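Local coordinates for protein Lem22 (Legionella pneumophila subsp. pneumophila ATCC 43290, PDB 5WD9) that is a Legionella effector of unestablished biochemical function, built as a small bundle of three helices and probably acting by binding other proteins, at residues A[60-63]-A[64-68]; A[69-72]-A[73-76]. All coordinates share one frame; numbering follows the deposited sequence. Where two conformers were deposited one is given.

Contact 1 of 2, residues A[60-63]-A[64-68]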
ATOM      1  N   VAL A  60      -0.783 -15.032  -8.343  1.00  9.35           N
ATOM      2  CA  VAL A  60      -0.898 -14.446  -7.020  1.00  7.79           C
ATOM      3  C   VAL A  60       0.477 -14.114  -6.460  1.00  7.70           C
ATOM      4  O   VAL A  60       0.685 -13.044  -5.879  1.00  8.22           O
ATOM      5  CB  VAL A  60      -1.690 -15.373  -6.082  1.00  9.25           C
ATOM      6  CG1 VAL A  60      -1.637 -14.838  -4.654  1.00 12.44           C
ATOM      7  CG2 VAL A  60      -3.120 -15.495  -6.547  1.00 10.17           C
ATOM      8  N   ASP A  61       1.437 -15.018  -6.627  1.00  7.41           N
ATOM      9  CA  ASP A  61       2.754 -14.794  -6.052  1.00  7.40           C
ATOM     10  C   ASP A  61       3.426 -13.571  -6.661  1.00  7.00           C
ATOM     11  O   ASP A  61       4.043 -12.777  -5.941  1.00  7.12           O
ATOM     12  CB  ASP A  61       3.607 -16.042  -6.228  1.00  8.13           C
ATOM     13  CG  ASP A  61       3.203 -17.169  -5.274  1.00 11.16           C
ATOM     14  OD1 ASP A  61       2.340 -16.956  -4.393  1.00 13.11           O
ATOM     15  OD2 ASP A  61       3.762 -18.270  -5.401  1.00 15.38           O
ATOM     16  N   ARG A  62       3.313 -13.387  -7.979  1.00  6.58           N
ATOM     17  CA  ARG A  62       3.881 -12.190  -8.585  1.00  5.29           C
ATOM     18  C   ARG A  62       3.275 -10.933  -7.978  1.00  4.92           C
ATOM     19  O   ARG A  62       3.988  -9.976  -7.641  1.00  6.18           O
ATOM     20  CB  ARG A  62       3.651 -12.228 -10.096  1.00  5.28           C
ATOM     21  CG  ARG A  62       4.328 -11.068 -10.812  1.00  6.23           C
ATOM     22  CD  ARG A  62       3.911 -10.972 -12.284  1.00  6.94           C
ATOM     23  NE  ARG A  62       4.412 -12.083 -13.093  1.00  5.42           N
ATOM     24  CZ  ARG A  62       3.693 -13.115 -13.528  1.00  6.04           C
ATOM     25  NH1 ARG A  62       2.397 -13.238 -13.262  1.00  5.70           N
ATOM     26  NH2 ARG A  62       4.287 -14.036 -14.257  1.00  7.27           N
ATOM     27  N   LEU A  63       1.949 -10.906  -7.862  1.00  5.72           N
ATOM     28  CA  LEU A  63       1.293  -9.735  -7.299  1.00  5.12           C
ATOM     29  C   LEU A  63       1.706  -9.515  -5.852  1.00  6.03           C
ATOM     30  O   LEU A  63       1.917  -8.374  -5.442  1.00  6.05           O
ATOM     31  CB  LEU A  63      -0.221  -9.862  -7.454  1.00  7.06           C
ATOM     32  CG  LEU A  63      -0.735  -9.639  -8.876  1.00  6.67           C
ATOM     33  CD1 LEU A  63      -2.109 -10.255  -9.014  1.00  9.32           C
ATOM     34  CD2 LEU A  63      -0.777  -8.134  -9.154  1.00  8.87           C
ATOM     35  N   LYS A  64       1.832 -10.588  -5.061  1.00  5.36           N
ATOM     36  CA  LYS A  64       2.241 -10.423  -3.666  1.00  5.71           C
ATOM     37  C   LYS A  64       3.628  -9.811  -3.571  1.00  6.42           C
ATOM     38  O   LYS A  64       3.880  -8.955  -2.720  1.00  6.57           O
ATOM     39  CB  LYS A  64       2.229 -11.770  -2.945  1.00  8.03           C
ATOM     40  CG  LYS A  64       0.841 -12.259  -2.547  1.00 11.18           C
ATOM     41  CD  LYS A  64       0.915 -13.601  -1.807  1.00 14.48           C
ATOM     42  CE  LYS A  64       1.757 -13.484  -0.536  1.00 19.13           C
ATOM     43  NZ  LYS A  64       1.781 -14.761   0.261  1.00 24.44           N
ATOM     44  N   ILE A  65       4.547 -10.228  -4.440  1.00  6.13           N
ATOM     45  CA  ILE A  65       5.877  -9.633  -4.413  1.00  6.16           C
ATOM     46  C   ILE A  65       5.822  -8.153  -4.801  1.00  5.85           C
ATOM     47  O   ILE A  65       6.448  -7.296  -4.153  1.00  6.72           O
ATOM     48  CB  ILE A  65       6.823 -10.443  -5.316  1.00  6.18           C
ATOM     49  CG1 ILE A  65       7.064 -11.824  -4.704  1.00  7.43           C
ATOM     50  CG2 ILE A  65       8.117  -9.685  -5.534  1.00  8.13           C
ATOM     51  CD1 ILE A  65       7.607 -12.859  -5.685  1.00 10.48           C
ATOM     52  N   GLU A  66       5.050  -7.821  -5.842  1.00  5.30           N
ATOM     53  CA  GLU A  66       4.892  -6.419  -6.233  1.00  5.70           C
ATOM     54  C   GLU A  66       4.287  -5.593  -5.107  1.00  5.31           C
ATOM     55  O   GLU A  66       4.734  -4.466  -4.832  1.00  7.35           O
ATOM     56  CB  GLU A  66       4.021  -6.324  -7.487  1.00  6.23           C
ATOM     57  CG  GLU A  66       4.680  -6.901  -8.742  1.00  6.14           C
ATOM     58  CD  GLU A  66       3.733  -6.979  -9.932  1.00 11.30           C
ATOM     59  OE1 GLU A  66       2.533  -6.675  -9.787  1.00 11.41           O
ATOM     60  OE2 GLU A  66       4.191  -7.356 -11.038  1.00 12.40           O
ATOM     61  N   ILE A  67       3.289  -6.149  -4.423  1.00  5.63           N
ATOM     62  CA  ILE A  67       2.628  -5.444  -3.335  1.00  5.49           C
ATOM     63  C   ILE A  67       3.586  -5.255  -2.176  1.00  6.25           C
ATOM     64  O   ILE A  67       3.597  -4.204  -1.533  1.00  6.45           O
ATOM     65  CB  ILE A  67       1.375  -6.221  -2.905  1.00  5.30           C
ATOM     66  CG1 ILE A  67       0.294  -6.064  -3.973  1.00  6.83           C
ATOM     67  CG2 ILE A  67       0.851  -5.716  -1.556  1.00  8.37           C
ATOM     68  CD1 ILE A  67      -0.757  -7.115  -3.912  1.00  5.91           C
ATOM     69  N   ARG A  68       4.429  -6.251  -1.901  1.00  5.66           N
ATOM     70  CA  ARG A  68       5.340  -6.124  -0.776  1.00  5.89           C
ATOM     71  C   ARG A  68       6.297  -4.958  -0.986  1.00  7.50           C
ATOM     72  O   ARG A  68       6.601  -4.215  -0.046  1.00  7.25           O
ATOM     73  CB  ARG A  68       6.092  -7.440  -0.591  1.00  6.75           C
ATOM     74  CG  ARG A  68       7.195  -7.356   0.433  1.00 12.53           C
ATOM     75  CD  ARG A  68       6.685  -7.297   1.841  1.00 16.39           C
ATOM     76  NE  ARG A  68       7.805  -7.158   2.772  1.00 19.35           N
ATOM     77  CZ  ARG A  68       7.687  -7.145   4.093  1.00 21.72           C
ATOM     78  NH1 ARG A  68       6.494  -7.249   4.650  1.00 21.57           N
ATOM     79  NH2 ARG A  68       8.769  -7.019   4.855  1.00 28.22           N
TER
HETATM   80  O   HOH W   1       2.715 -17.021  -1.622  1.00 33.30           O
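Val60 and Lys64 meet one turn apart on helix 58-87, where the backbone supplies the first kind of contact. Four successive i to i+4 hydrogen bonds run from Lys64 N to Val60 O (2.8 Å), Ile65 N to Asp61 O, Glu66 N to Arg62 O and Ile67 N to Leu63 O, as in a regular alpha helix.

Among the polar side chains, a water joins Asp61 and Lys64. Lys64 NZ donates to it at 3.1 Å, and the same water donates to Asp61 OD1 at 2.8 Å, so the two charges are bridged across 5.2 Å between OD1 and NZ. OD1 also bonds to Tyr53 OH, which gives the carboxylate oxygen two partners. Arg62 and Glu66 run side by side in the same direction but form no salt bridge: OE2 of Glu66 lies 3.7 Å from CG of Arg62, while the guanidinium, past a bend at chi3 (-68°), is carried away. Leu63 puts its CD2 methyl beside the other carboxylate oxygen, Glu66 OE1.

The apolar contact is Val60 CG1 against Lys64 CD at 4.0 Å.

Val60, Leu63 and Glu66 pack on helix 4-24 through Val5, Leu8, Thr9 and Lys12, whereas Lys64 and Ile67 reach Leu49 and His42 of helix 28-52.

Contact 2 of 2, residues A[69-72]-A[73-76]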
ATOM      1  N   SER A  69       6.788  -4.787  -2.209  1.00  8.32           N
ATOM      2  CA  SER A  69       7.676  -3.665  -2.481  1.00  8.55           C
ATOM      3  C   SER A  69       6.968  -2.342  -2.230  1.00  7.09           C
ATOM      4  O   SER A  69       7.552  -1.416  -1.648  1.00  8.56           O
ATOM      5  CB  SER A  69       8.148  -3.741  -3.929  1.00 13.82           C
ATOM      6  OG  SER A  69       8.964  -2.627  -4.253  1.00 17.72           O
ATOM      7  N   LEU A  70       5.716  -2.227  -2.673  1.00  6.71           N
ATOM      8  CA  LEU A  70       4.956  -1.006  -2.432  1.00  6.26           C
ATOM      9  C   LEU A  70       4.696  -0.808  -0.946  1.00  6.47           C
ATOM     10  O   LEU A  70       4.719   0.324  -0.450  1.00  6.87           O
ATOM     11  CB  LEU A  70       3.645  -1.065  -3.199  1.00  6.71           C
ATOM     12  CG  LEU A  70       3.825  -1.038  -4.711  1.00  5.91           C
ATOM     13  CD1 LEU A  70       2.541  -1.482  -5.390  1.00  7.39           C
ATOM     14  CD2 LEU A  70       4.234   0.355  -5.176  1.00 10.72           C
ATOM     15  N   TYR A  71       4.418  -1.894  -0.222  1.00  5.58           N
ATOM     16  CA  TYR A  71       4.204  -1.798   1.216  1.00  6.86           C
ATOM     17  C   TYR A  71       5.438  -1.253   1.915  1.00  7.09           C
ATOM     18  O   TYR A  71       5.340  -0.367   2.774  1.00  6.55           O
ATOM     19  CB  TYR A  71       3.814  -3.174   1.753  1.00  6.50           C
ATOM     20  CG  TYR A  71       3.739  -3.278   3.249  1.00  6.57           C
ATOM     21  CD1 TYR A  71       2.753  -2.615   3.972  1.00  8.04           C
ATOM     22  CD2 TYR A  71       4.656  -4.038   3.949  1.00  9.05           C
ATOM     23  CE1 TYR A  71       2.693  -2.712   5.348  1.00  7.59           C
ATOM     24  CE2 TYR A  71       4.598  -4.148   5.318  1.00 11.32           C
ATOM     25  CZ  TYR A  71       3.618  -3.479   6.006  1.00  9.43           C
ATOM     26  OH  TYR A  71       3.598  -3.598   7.380  1.00 12.35           O
ATOM     27  N   GLU A  72       6.618  -1.780   1.570  1.00  6.25           N
ATOM     28  CA  GLU A  72       7.846  -1.314   2.203  1.00  7.12           C
ATOM     29  C   GLU A  72       8.107   0.149   1.886  1.00  7.58           C
ATOM     30  O   GLU A  72       8.494   0.922   2.764  1.00  8.70           O
ATOM     31  CB  GLU A  72       9.025  -2.178   1.749  1.00  9.09           C
ATOM     32  CG  GLU A  72       8.989  -3.582   2.313  1.00 12.33           C
ATOM     33  CD  GLU A  72       9.348  -3.612   3.781  1.00 32.83           C
ATOM     34  OE1 GLU A  72      10.086  -2.709   4.234  1.00 39.42           O
ATOM     35  OE2 GLU A  72       8.891  -4.535   4.485  1.00 40.24           O
ATOM     36  N   GLU A  73       7.877   0.556   0.636  1.00  7.56           N
ATOM     37  CA  GLU A  73       8.047   1.962   0.293  1.00  8.48           C
ATOM     38  C   GLU A  73       7.065   2.826   1.082  1.00  7.92           C
ATOM     39  O   GLU A  73       7.425   3.899   1.591  1.00  8.21           O
ATOM     40  CB  GLU A  73       7.826   2.145  -1.207  1.00  9.44           C
ATOM     41  CG  GLU A  73       8.021   3.596  -1.648  1.00  9.55           C
ATOM     42  CD  GLU A  73       7.719   3.825  -3.112  1.00 13.80           C
ATOM     43  OE1 GLU A  73       7.091   2.962  -3.752  1.00 14.50           O
ATOM     44  OE2 GLU A  73       8.110   4.902  -3.613  1.00 18.13           O
ATOM     45  N   MET A  74       5.817   2.371   1.182  1.00  7.89           N
ATOM     46  CA  MET A  74       4.806   3.111   1.929  0.66  6.57           C
ATOM     47  C   MET A  74       5.214   3.294   3.381  1.00  7.46           C
ATOM     48  O   MET A  74       5.033   4.376   3.952  1.00  6.36           O
ATOM     49  CB  MET A  74       3.469   2.374   1.843  0.66  8.79           C
ATOM     50  CG  MET A  74       2.332   3.037   2.614  0.66  8.42           C
ATOM     51  SD  MET A  74       2.209   2.531   4.342  0.66  8.92           S
ATOM     52  CE  MET A  74       1.848   0.782   4.147  0.66 10.48           C
ATOM     53  N   LEU A  75       5.761   2.242   4.004  1.00  6.17           N
ATOM     54  CA  LEU A  75       6.154   2.345   5.405  1.00  6.78           C
ATOM     55  C   LEU A  75       7.176   3.452   5.601  1.00  7.34           C
ATOM     56  O   LEU A  75       7.066   4.251   6.536  1.00  7.78           O
ATOM     57  CB  LEU A  75       6.721   1.015   5.892  1.00  9.42           C
ATOM     58  CG  LEU A  75       5.770  -0.149   6.127  1.00  9.18           C
ATOM     59  CD1 LEU A  75       6.592  -1.317   6.644  1.00 13.23           C
ATOM     60  CD2 LEU A  75       4.654   0.237   7.076  1.00 11.43           C
ATOM     61  N   GLU A  76       8.166   3.537   4.710  1.00  7.28           N
ATOM     62  CA  GLU A  76       9.161   4.584   4.880  0.51  9.15           C
ATOM     63  C   GLU A  76       8.590   5.964   4.589  1.00  8.12           C
ATOM     64  O   GLU A  76       8.863   6.911   5.329  1.00  9.67           O
ATOM     65  CB  GLU A  76      10.410   4.328   4.047  0.51 11.32           C
ATOM     66  CG  GLU A  76      11.413   5.440   4.275  0.51 11.50           C
ATOM     67  CD  GLU A  76      12.821   5.062   3.916  0.51 19.01           C
ATOM     68  OE1 GLU A  76      13.005   4.019   3.260  0.51 22.35           O
ATOM     69  OE2 GLU A  76      13.741   5.815   4.301  0.51 18.47           O
TER
HETATM   70  O   HOH W   2       8.028   0.392  -4.274  1.00 24.15           O
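Tyr71 meets the side chains of Met74 and Leu75, its i+3 and i+4 neighbours on helix 58-87, the last helix of this three-helix bundle, both from the same side of its ring plane. Its ring swings out with CG anti to the backbone N (chi1 172°) and slants toward the following turn. Leu75 comes over one face: CG stands 4.0 Å above the ring plane, displaced toward the rim, and CD1 makes an off-centre CH-pi contact 4.1 Å from the centroid, 30° off the normal. The methyl favours the hydroxyl end, with CD1 of Leu75 at 3.7 Å from both CE2 and CZ of Tyr71.

Met74 CE comes obliquely to CD1 and CE1 of the ring, its chain folded back by bends at chi2 and chi3. In the conformer given, one of two deposited, CE lies 3.5 Å from Tyr71 CD1, so this touch is less certain than that of Leu75. Tyr71 also stacks with His42 of helix 28-52, while Met74 packs on Ala38 and His39 of that helix and on Ile19 of helix 4-24.

Around the helix, Glu73 stretches out in an extended chain, and its OE2 forms a salt bridge with Lys23. Glu72 instead pairs with Arg68. The other oxygen of Glu73, OE1, accepts a hydrogen bond of 2.8 Å from a water that also bonds to Ser69 OG at 3.2 Å.

Contacts 1 and 2 follow each other without a break along helix 58-87, their centres about 13 Å apart. Contact 1 lies near the start of the helix and contact 2 nearer its middle; the centre of contact 1 is about 12 Å, and that of contact 2 about 7 Å, from the centre of the chain. Arg68, the last residue of contact 1, reaches one turn on through NH2 to form a salt bridge with OE2 of Glu72. His42 of helix 28-52 serves both, touching Ile67 in the first and stacking on Tyr71 in the second, and Lys12 of helix 4-24 likewise meets Glu66 and Leu70. No ligand or active site is identified nearby; both belong to the bundle's helix packing.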